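Local coordinates for Sqt1 (Chaetomium thermophilum, PDB 4ZOY), which is a WD40-repeat chaperone of ribosome biogenesis that probably captures a newly made ribosomal protein while it is still being translated, at residues 136-141 against 165-170; 182-187 against 217-222. All coordinates share one frame; numbering follows the deposited sequence.

In the fold
Sqt1 folds as a propeller of eight four-stranded antiparallel blades, and both interactions join consecutive blades at the same side of the chain's centre. Interaction 1 packs the loop leaving strand 129-136 on strand 166-171, the third strand of the next blade. Interaction 2 is the next interblade contact, now made by the outer strand itself: strand 180-186 meets the end of strand 214-218 and its following turn. The contact centres lie about 12 Å apart and come in series along the chain. Strands 166-171 and 180-186 are neighbours in one sheet, linked through V166, V168, V183 and Y186, so one blade packs against its predecessor through one face and its successor through the other.

Interaction 1 of 2, residues 136-141 against 165-170; sequences SQETEE and SVWVFT
E138 lies over one face of the indole of W167, its CB 3.6 Å from the centroid of the six-membered ring and nearly on the ring normal, a CH-pi contact. The two side chains cross at about a right angle. CG follows at the rim, and the bend at chi2 (-75°) sets CD just beyond the edge near CH2 and CZ3. OE1 lies above the ring plane but outside the ring outline, 3.7 Å from W167 CH2, and the carboxylate plane is tilted only 17° from that of the indole. Beside it, T139 turns its methyl to the pyrrole end of the indole, with T139 CG2 3.4 Å from W167 NE1 and 3.5 Å from S165 OG.

The indole nitrogen is satisfied within its own segment: W167 NE1 donates to S165 OG at 2.8 Å, in the ring plane but along a bent path of 138°. Because the same hydroxyl is also hydrogen-bonded to D163, it ties the indole rim to the turn just before the strand, which would limit rotation of the ring. Farther along the strand, S136 OG comes to 4.0 Å from F169 CZ, a looser contact.

No hydrogen bond crosses between 136-141 and 165-170; mostly aliphatic carbons against aromatic rings carry the contact. It is an interblade packing of the WD40 propeller, in which the linker leaving one blade's outer strand lies against the third strand of the next.

Interaction 2 of 2, residues 182-187 against 217-222; sequences IVQSYF and YDVFGV
Y186 and Y217 lie almost flat on each other, an offset stack with centroids 3.9 Å apart and planes only 11° from parallel. The side chains slide past each other in opposite directions: Y217 CD1 sits over the centre of the Y186 ring, whereas Y186 CD2 is displaced toward the rim of Y217. The phenol end of Y186 thus reaches back over the other tyrosine's stem, its OH 3.4 Å from Y217 CB. That hydroxyl is bonded to a water 2.7 Å away in its ring plane, which can also donate to D218 O, while Y217 OH is hydrogen-bonded to T207.

Earlier in strand 180-186, a classic beta bulge turns both V183 and Q184 toward the neighbouring blade, each bonded through its backbone to V168. The chain of Q184 bends at chi2 (-78°), and from its terminal amide NE2 donates to V219 O, a nearly straight bond of 2.8 Å. The acceptor lies in the amide plane, but the donor approaches from above the carbonyl plane. A second water joins the same D218 O to Q184 NE2, weakly on the amide side. V183 CG1 adds apolar contact, 4.2 Å from V219 CG1 and equally far from F220 CE1.

Y217 and D218 stand where WD repeats commonly carry Trp-Asp, and D218 begins the type I turn closed at G221, its carboxylate receiving the amides of A223 and A224 in helix 222-225. Strand 180-186 is flanked in its own sheet by strand 166-171; within the turn, V219 and F220 rest on W198 of strand 193-198, and F220 stacks on H153.

Interaction 1 of 2, residues 136-141 against 165-170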
ATOM      1  N   SER A 136       0.931 -16.415 -13.983  1.00 28.51           N
ATOM      2  CA  SER A 136       1.664 -17.245 -13.034  1.00 25.40           C
ATOM      3  C   SER A 136       0.738 -17.590 -11.860  1.00 28.60           C
ATOM      4  O   SER A 136      -0.026 -16.737 -11.401  1.00 27.64           O
ATOM      5  CB  SER A 136       2.922 -16.512 -12.552  1.00 24.51           C
ATOM      6  OG  SER A 136       3.478 -17.110 -11.393  1.00 28.23           O
ATOM      7  N   GLN A 137       0.780 -18.831 -11.386  1.00 25.95           N
ATOM      8  CA  GLN A 137      -0.072 -19.228 -10.267  1.00 23.45           C
ATOM      9  C   GLN A 137       0.672 -20.149  -9.302  1.00 26.98           C
ATOM     10  O   GLN A 137       0.366 -21.336  -9.190  1.00 31.39           O
ATOM     11  CB  GLN A 137      -1.349 -19.907 -10.777  1.00 29.75           C
ATOM     12  CG  GLN A 137      -2.433 -20.083  -9.718  1.00 26.67           C
ATOM     13  CD  GLN A 137      -3.688 -20.738 -10.268  1.00 41.91           C
ATOM     14  OE1 GLN A 137      -3.718 -21.187 -11.415  1.00 43.06           O
ATOM     15  NE2 GLN A 137      -4.738 -20.781  -9.455  1.00 38.10           N
ATOM     16  N   GLU A 138       1.651 -19.590  -8.597  1.00 24.30           N
ATOM     17  CA  GLU A 138       2.473 -20.366  -7.674  1.00 22.59           C
ATOM     18  C   GLU A 138       1.854 -20.522  -6.287  1.00 28.42           C
ATOM     19  O   GLU A 138       2.301 -21.353  -5.499  1.00 31.40           O
ATOM     20  CB  GLU A 138       3.856 -19.721  -7.529  1.00 26.84           C
ATOM     21  CG  GLU A 138       4.634 -19.540  -8.829  1.00 28.55           C
ATOM     22  CD  GLU A 138       5.218 -20.841  -9.371  1.00 32.27           C
ATOM     23  OE1 GLU A 138       5.137 -21.880  -8.679  1.00 36.49           O
ATOM     24  OE2 GLU A 138       5.760 -20.817 -10.493  1.00 36.74           O
ATOM     25  N   THR A 139       0.849 -19.705  -5.976  1.00 22.74           N
ATOM     26  CA  THR A 139       0.174 -19.770  -4.680  1.00 24.89           C
ATOM     27  C   THR A 139      -1.336 -19.829  -4.874  1.00 20.65           C
ATOM     28  O   THR A 139      -1.821 -19.667  -5.990  1.00 23.71           O
ATOM     29  CB  THR A 139       0.512 -18.556  -3.790  1.00 21.89           C
ATOM     30  OG1 THR A 139      -0.198 -17.399  -4.251  1.00 21.95           O
ATOM     31  CG2 THR A 139       2.014 -18.272  -3.804  1.00 23.14           C
ATOM     32  N   GLU A 140      -2.071 -20.038  -3.786  1.00 22.48           N
ATOM     33  CA  GLU A 140      -3.530 -20.129  -3.854  1.00 24.47           C
ATOM     34  C   GLU A 140      -4.227 -18.779  -3.681  1.00 25.63           C
ATOM     35  O   GLU A 140      -5.340 -18.587  -4.173  1.00 26.73           O
ATOM     36  CB  GLU A 140      -4.054 -21.114  -2.803  1.00 29.65           C
ATOM     37  CG  GLU A 140      -3.566 -22.542  -3.012  1.00 32.87           C
ATOM     38  CD  GLU A 140      -4.151 -23.534  -2.018  1.00 47.69           C
ATOM     39  OE1 GLU A 140      -4.615 -23.111  -0.937  1.00 46.78           O
ATOM     40  OE2 GLU A 140      -4.148 -24.744  -2.326  1.00 55.62           O
ATOM     41  N   GLU A 141      -3.583 -17.845  -2.981  1.00 21.61           N
ATOM     42  CA  GLU A 141      -4.195 -16.535  -2.710  1.00 19.51           C
ATOM     43  C   GLU A 141      -3.132 -15.450  -2.575  1.00 18.43           C
ATOM     44  O   GLU A 141      -2.282 -15.533  -1.695  1.00 20.07           O
ATOM     45  CB  GLU A 141      -5.036 -16.578  -1.428  1.00 20.93           C
ATOM     46  CG  GLU A 141      -6.381 -17.285  -1.560  1.00 27.44           C
ATOM     47  CD  GLU A 141      -7.129 -17.390  -0.241  1.00 35.04           C
ATOM     48  OE1 GLU A 141      -6.791 -16.656   0.715  1.00 28.26           O
ATOM     49  OE2 GLU A 141      -8.074 -18.206  -0.166  1.00 41.81           O
ATOM     50  N   SER A 165       4.114 -17.428   1.911  1.00 16.50           N
ATOM     51  CA  SER A 165       5.241 -17.294   0.988  1.00 17.89           C
ATOM     52  C   SER A 165       5.335 -15.888   0.403  1.00 16.47           C
ATOM     53  O   SER A 165       4.353 -15.152   0.319  1.00 16.99           O
ATOM     54  CB  SER A 165       5.164 -18.345  -0.136  1.00 17.54           C
ATOM     55  OG  SER A 165       4.150 -18.059  -1.077  1.00 18.22           O
ATOM     56  N   VAL A 166       6.555 -15.526   0.026  1.00 15.49           N
ATOM     57  CA  VAL A 166       6.841 -14.248  -0.583  1.00 15.12           C
ATOM     58  C   VAL A 166       7.618 -14.526  -1.853  1.00 15.31           C
ATOM     59  O   VAL A 166       8.639 -15.216  -1.820  1.00 17.71           O
ATOM     60  CB  VAL A 166       7.633 -13.342   0.366  1.00 15.22           C
ATOM     61  CG1 VAL A 166       8.094 -12.083  -0.354  1.00 14.40           C
ATOM     62  CG2 VAL A 166       6.783 -13.004   1.589  1.00 15.16           C
ATOM     63  N   TRP A 167       7.107 -14.015  -2.971  1.00 15.89           N
ATOM     64  CA  TRP A 167       7.702 -14.227  -4.286  1.00 15.45           C
ATOM     65  C   TRP A 167       8.172 -12.909  -4.874  1.00 17.15           C
ATOM     66  O   TRP A 167       7.483 -11.886  -4.767  1.00 16.47           O
ATOM     67  CB  TRP A 167       6.686 -14.894  -5.223  1.00 17.35           C
ATOM     68  CG  TRP A 167       6.292 -16.266  -4.772  1.00 16.20           C
ATOM     69  CD1 TRP A 167       5.513 -16.587  -3.692  1.00 18.64           C
ATOM     70  CD2 TRP A 167       6.669 -17.512  -5.380  1.00 18.58           C
ATOM     71  NE1 TRP A 167       5.393 -17.951  -3.588  1.00 20.70           N
ATOM     72  CE2 TRP A 167       6.086 -18.541  -4.614  1.00 18.88           C
ATOM     73  CE3 TRP A 167       7.436 -17.851  -6.500  1.00 20.22           C
ATOM     74  CZ2 TRP A 167       6.254 -19.895  -4.927  1.00 20.90           C
ATOM     75  CZ3 TRP A 167       7.596 -19.198  -6.813  1.00 22.11           C
ATOM     76  CH2 TRP A 167       7.006 -20.197  -6.030  1.00 21.55           C
ATOM     77  N   VAL A 168       9.345 -12.923  -5.498  1.00 15.08           N
ATOM     78  CA  VAL A 168       9.832 -11.770  -6.230  1.00 13.73           C
ATOM     79  C   VAL A 168      10.024 -12.162  -7.689  1.00 16.29           C
ATOM     80  O   VAL A 168      10.733 -13.124  -7.977  1.00 15.95           O
ATOM     81  CB  VAL A 168      11.159 -11.232  -5.639  1.00 13.03           C
ATOM     82  CG1 VAL A 168      11.626 -10.020  -6.418  1.00 14.36           C
ATOM     83  CG2 VAL A 168      10.981 -10.897  -4.151  1.00 17.58           C
ATOM     84  N   PHE A 169       9.368 -11.437  -8.591  1.00 16.00           N
ATOM     85  CA  PHE A 169       9.420 -11.735 -10.018  1.00 14.40           C
ATOM     86  C   PHE A 169      10.013 -10.571 -10.768  1.00 15.58           C
ATOM     87  O   PHE A 169       9.798  -9.414 -10.395  1.00 16.74           O
ATOM     88  CB  PHE A 169       8.024 -11.998 -10.604  1.00 17.46           C
ATOM     89  CG  PHE A 169       7.291 -13.130  -9.974  1.00 16.29           C
ATOM     90  CD1 PHE A 169       7.508 -14.434 -10.397  1.00 19.47           C
ATOM     91  CD2 PHE A 169       6.349 -12.901  -8.971  1.00 15.97           C
ATOM     92  CE1 PHE A 169       6.814 -15.499  -9.822  1.00 20.99           C
ATOM     93  CE2 PHE A 169       5.656 -13.951  -8.397  1.00 18.33           C
ATOM     94  CZ  PHE A 169       5.886 -15.259  -8.820  1.00 20.05           C
ATOM     95  N   THR A 170      10.716 -10.865 -11.861  1.00 15.82           N
ATOM     96  CA  THR A 170      11.125  -9.805 -12.764  1.00 17.86           C
ATOM     97  C   THR A 170      10.499 -10.050 -14.135  1.00 17.99           C
ATOM     98  O   THR A 170      10.486 -11.176 -14.625  1.00 19.90           O
ATOM     99  CB  THR A 170      12.658  -9.694 -12.845  1.00 21.62           C
ATOM    100  OG1 THR A 170      13.135  -9.190 -11.591  1.00 23.78           O
ATOM    101  CG2 THR A 170      13.062  -8.722 -13.926  1.00 21.95           C
TER

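Interaction 2 of 2, residues 182-187 against 217-222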
ATOM      1  N   ILE A 182      11.578 -15.766 -11.966  1.00 18.83           N
ATOM      2  CA  ILE A 182      11.511 -15.830 -10.529  1.00 20.22           C
ATOM      3  C   ILE A 182      12.852 -15.440  -9.900  1.00 21.14           C
ATOM      4  O   ILE A 182      13.844 -16.164 -10.036  1.00 22.32           O
ATOM      5  CB  ILE A 182      11.124 -17.217 -10.084  1.00 23.50           C
ATOM      6  CG1 ILE A 182       9.818 -17.634 -10.761  1.00 27.68           C
ATOM      7  CG2 ILE A 182      11.032 -17.274  -8.584  1.00 24.15           C
ATOM      8  CD1 ILE A 182       9.335 -18.974 -10.292  1.00 31.58           C
ATOM      9  N   VAL A 183      12.893 -14.296  -9.217  1.00 15.83           N
ATOM     10  CA  VAL A 183      14.111 -13.852  -8.531  1.00 15.48           C
ATOM     11  C   VAL A 183      14.275 -14.551  -7.184  1.00 17.24           C
ATOM     12  O   VAL A 183      15.370 -15.011  -6.835  1.00 17.33           O
ATOM     13  CB  VAL A 183      14.089 -12.339  -8.329  1.00 16.60           C
ATOM     14  CG1 VAL A 183      15.360 -11.862  -7.625  1.00 15.80           C
ATOM     15  CG2 VAL A 183      13.911 -11.634  -9.665  1.00 18.58           C
ATOM     16  N   GLN A 184      13.184 -14.616  -6.423  1.00 16.00           N
ATOM     17  CA  GLN A 184      13.159 -15.283  -5.125  1.00 17.75           C
ATOM     18  C   GLN A 184      11.810 -15.909  -4.847  1.00 17.21           C
ATOM     19  O   GLN A 184      10.782 -15.416  -5.313  1.00 17.27           O
ATOM     20  CB  GLN A 184      13.461 -14.304  -3.981  1.00 19.57           C
ATOM     21  CG  GLN A 184      14.767 -13.567  -4.063  1.00 20.59           C
ATOM     22  CD  GLN A 184      15.961 -14.405  -3.659  1.00 19.54           C
ATOM     23  OE1 GLN A 184      15.828 -15.567  -3.275  1.00 21.51           O
ATOM     24  NE2 GLN A 184      17.141 -13.804  -3.723  1.00 19.64           N
ATOM     25  N   SER A 185      11.825 -16.989  -4.076  1.00 17.69           N
ATOM     26  CA  SER A 185      10.610 -17.543  -3.492  1.00 18.61           C
ATOM     27  C   SER A 185      10.945 -17.950  -2.066  1.00 23.49           C
ATOM     28  O   SER A 185      11.742 -18.864  -1.837  1.00 25.05           O
ATOM     29  CB  SER A 185      10.075 -18.731  -4.297  1.00 22.30           C
ATOM     30  OG  SER A 185      10.995 -19.812  -4.286  1.00 25.20           O
ATOM     31  N   TYR A 186      10.353 -17.245  -1.110  1.00 17.84           N
ATOM     32  CA  TYR A 186      10.645 -17.440   0.304  1.00 17.85           C
ATOM     33  C   TYR A 186       9.489 -18.093   1.031  1.00 18.31           C
ATOM     34  O   TYR A 186       8.328 -17.772   0.763  1.00 18.19           O
ATOM     35  CB  TYR A 186      10.931 -16.113   0.987  1.00 17.31           C
ATOM     36  CG  TYR A 186      12.083 -15.316   0.440  1.00 16.36           C
ATOM     37  CD1 TYR A 186      13.398 -15.725   0.642  1.00 17.20           C
ATOM     38  CD2 TYR A 186      11.859 -14.122  -0.236  1.00 16.51           C
ATOM     39  CE1 TYR A 186      14.456 -14.976   0.156  1.00 19.16           C
ATOM     40  CE2 TYR A 186      12.904 -13.371  -0.717  1.00 17.12           C
ATOM     41  CZ  TYR A 186      14.204 -13.798  -0.512  1.00 17.20           C
ATOM     42  OH  TYR A 186      15.239 -13.026  -0.987  1.00 18.08           O
ATOM     43  N   PHE A 187       9.807 -18.981   1.969  1.00 19.21           N
ATOM     44  CA  PHE A 187       8.800 -19.730   2.707  1.00 18.23           C
ATOM     45  C   PHE A 187       9.095 -19.713   4.196  1.00 22.16           C
ATOM     46  O   PHE A 187       9.058 -20.746   4.867  1.00 26.69           O
ATOM     47  CB  PHE A 187       8.733 -21.174   2.188  1.00 21.36           C
ATOM     48  CG  PHE A 187       8.507 -21.259   0.709  1.00 18.91           C
ATOM     49  CD1 PHE A 187       7.226 -21.183   0.189  1.00 25.05           C
ATOM     50  CD2 PHE A 187       9.575 -21.386  -0.160  1.00 22.83           C
ATOM     51  CE1 PHE A 187       7.014 -21.239  -1.175  1.00 25.88           C
ATOM     52  CE2 PHE A 187       9.368 -21.446  -1.528  1.00 27.52           C
ATOM     53  CZ  PHE A 187       8.086 -21.369  -2.032  1.00 25.26           C
ATOM     54  N   TYR A 217      14.166  -9.643   3.562  1.00 14.52           N
ATOM     55  CA  TYR A 217      14.919 -10.463   2.614  1.00 15.32           C
ATOM     56  C   TYR A 217      15.972  -9.691   1.865  1.00 15.12           C
ATOM     57  O   TYR A 217      15.746  -8.571   1.406  1.00 15.35           O
ATOM     58  CB  TYR A 217      13.983 -11.122   1.596  1.00 14.33           C
ATOM     59  CG  TYR A 217      12.761 -11.742   2.219  1.00 15.46           C
ATOM     60  CD1 TYR A 217      12.822 -12.969   2.871  1.00 17.27           C
ATOM     61  CD2 TYR A 217      11.545 -11.084   2.161  1.00 16.10           C
ATOM     62  CE1 TYR A 217      11.686 -13.519   3.453  1.00 16.63           C
ATOM     63  CE2 TYR A 217      10.417 -11.618   2.733  1.00 16.32           C
ATOM     64  CZ  TYR A 217      10.489 -12.833   3.376  1.00 15.10           C
ATOM     65  OH  TYR A 217       9.351 -13.344   3.947  1.00 18.55           O
ATOM     66  N   ASP A 218      17.134 -10.325   1.732  1.00 16.77           N
ATOM     67  CA  ASP A 218      18.234  -9.841   0.904  1.00 15.87           C
ATOM     68  C   ASP A 218      17.997 -10.216  -0.558  1.00 15.20           C
ATOM     69  O   ASP A 218      18.606 -11.160  -1.072  1.00 16.45           O
ATOM     70  CB  ASP A 218      19.553 -10.441   1.404  1.00 14.42           C
ATOM     71  CG  ASP A 218      20.760  -9.976   0.610  1.00 15.82           C
ATOM     72  OD1 ASP A 218      20.784  -8.818   0.160  1.00 15.84           O
ATOM     73  OD2 ASP A 218      21.703 -10.790   0.469  1.00 16.96           O
ATOM     74  N   VAL A 219      17.109  -9.481  -1.220  1.00 14.62           N
ATOM     75  CA  VAL A 219      16.517  -9.965  -2.465  1.00 14.50           C
ATOM     76  C   VAL A 219      17.545 -10.151  -3.589  1.00 14.58           C
ATOM     77  O   VAL A 219      17.447 -11.102  -4.380  1.00 15.55           O
ATOM     78  CB  VAL A 219      15.402  -9.012  -2.929  1.00 15.34           C
ATOM     79  CG1 VAL A 219      14.922  -9.368  -4.331  1.00 15.87           C
ATOM     80  CG2 VAL A 219      14.241  -9.084  -1.938  1.00 16.73           C
ATOM     81  N   PHE A 220      18.529  -9.262  -3.651  1.00 14.56           N
ATOM     82  CA  PHE A 220      19.493  -9.294  -4.748  1.00 14.59           C
ATOM     83  C   PHE A 220      20.896  -9.706  -4.323  1.00 14.74           C
ATOM     84  O   PHE A 220      21.840  -9.547  -5.094  1.00 16.06           O
ATOM     85  CB  PHE A 220      19.517  -7.936  -5.441  1.00 15.81           C
ATOM     86  CG  PHE A 220      18.177  -7.537  -6.006  1.00 16.23           C
ATOM     87  CD1 PHE A 220      17.685  -8.127  -7.159  1.00 17.51           C
ATOM     88  CD2 PHE A 220      17.395  -6.603  -5.356  1.00 14.18           C
ATOM     89  CE1 PHE A 220      16.436  -7.773  -7.663  1.00 17.06           C
ATOM     90  CE2 PHE A 220      16.149  -6.240  -5.854  1.00 14.55           C
ATOM     91  CZ  PHE A 220      15.663  -6.826  -7.004  1.00 18.01           C
ATOM     92  N   GLY A 221      21.027 -10.234  -3.107  1.00 14.27           N
ATOM     93  CA  GLY A 221      22.269 -10.867  -2.680  1.00 15.51           C
ATOM     94  C   GLY A 221      23.336  -9.912  -2.175  1.00 16.14           C
ATOM     95  O   GLY A 221      24.458 -10.333  -1.857  1.00 16.87           O
ATOM     96  N   VAL A 222      23.017  -8.622  -2.107  1.00 15.00           N
ATOM     97  CA  VAL A 222      24.008  -7.634  -1.710  1.00 15.24           C
ATOM     98  C   VAL A 222      24.406  -7.809  -0.248  1.00 17.55           C
ATOM     99  O   VAL A 222      25.600  -7.773   0.090  1.00 18.16           O
ATOM    100  CB  VAL A 222      23.498  -6.208  -1.948  1.00 17.97           C
ATOM    101  CG1 VAL A 222      24.478  -5.181  -1.389  1.00 18.03           C
ATOM    102  CG2 VAL A 222      23.283  -5.981  -3.443  1.00 17.64           C
TER
HETATM  103  O   HOH W   1      19.918 -13.707  -2.450  1.00 30.84           O
HETATM  104  O   HOH W   2      17.642 -13.831   0.040  1.00 22.36           O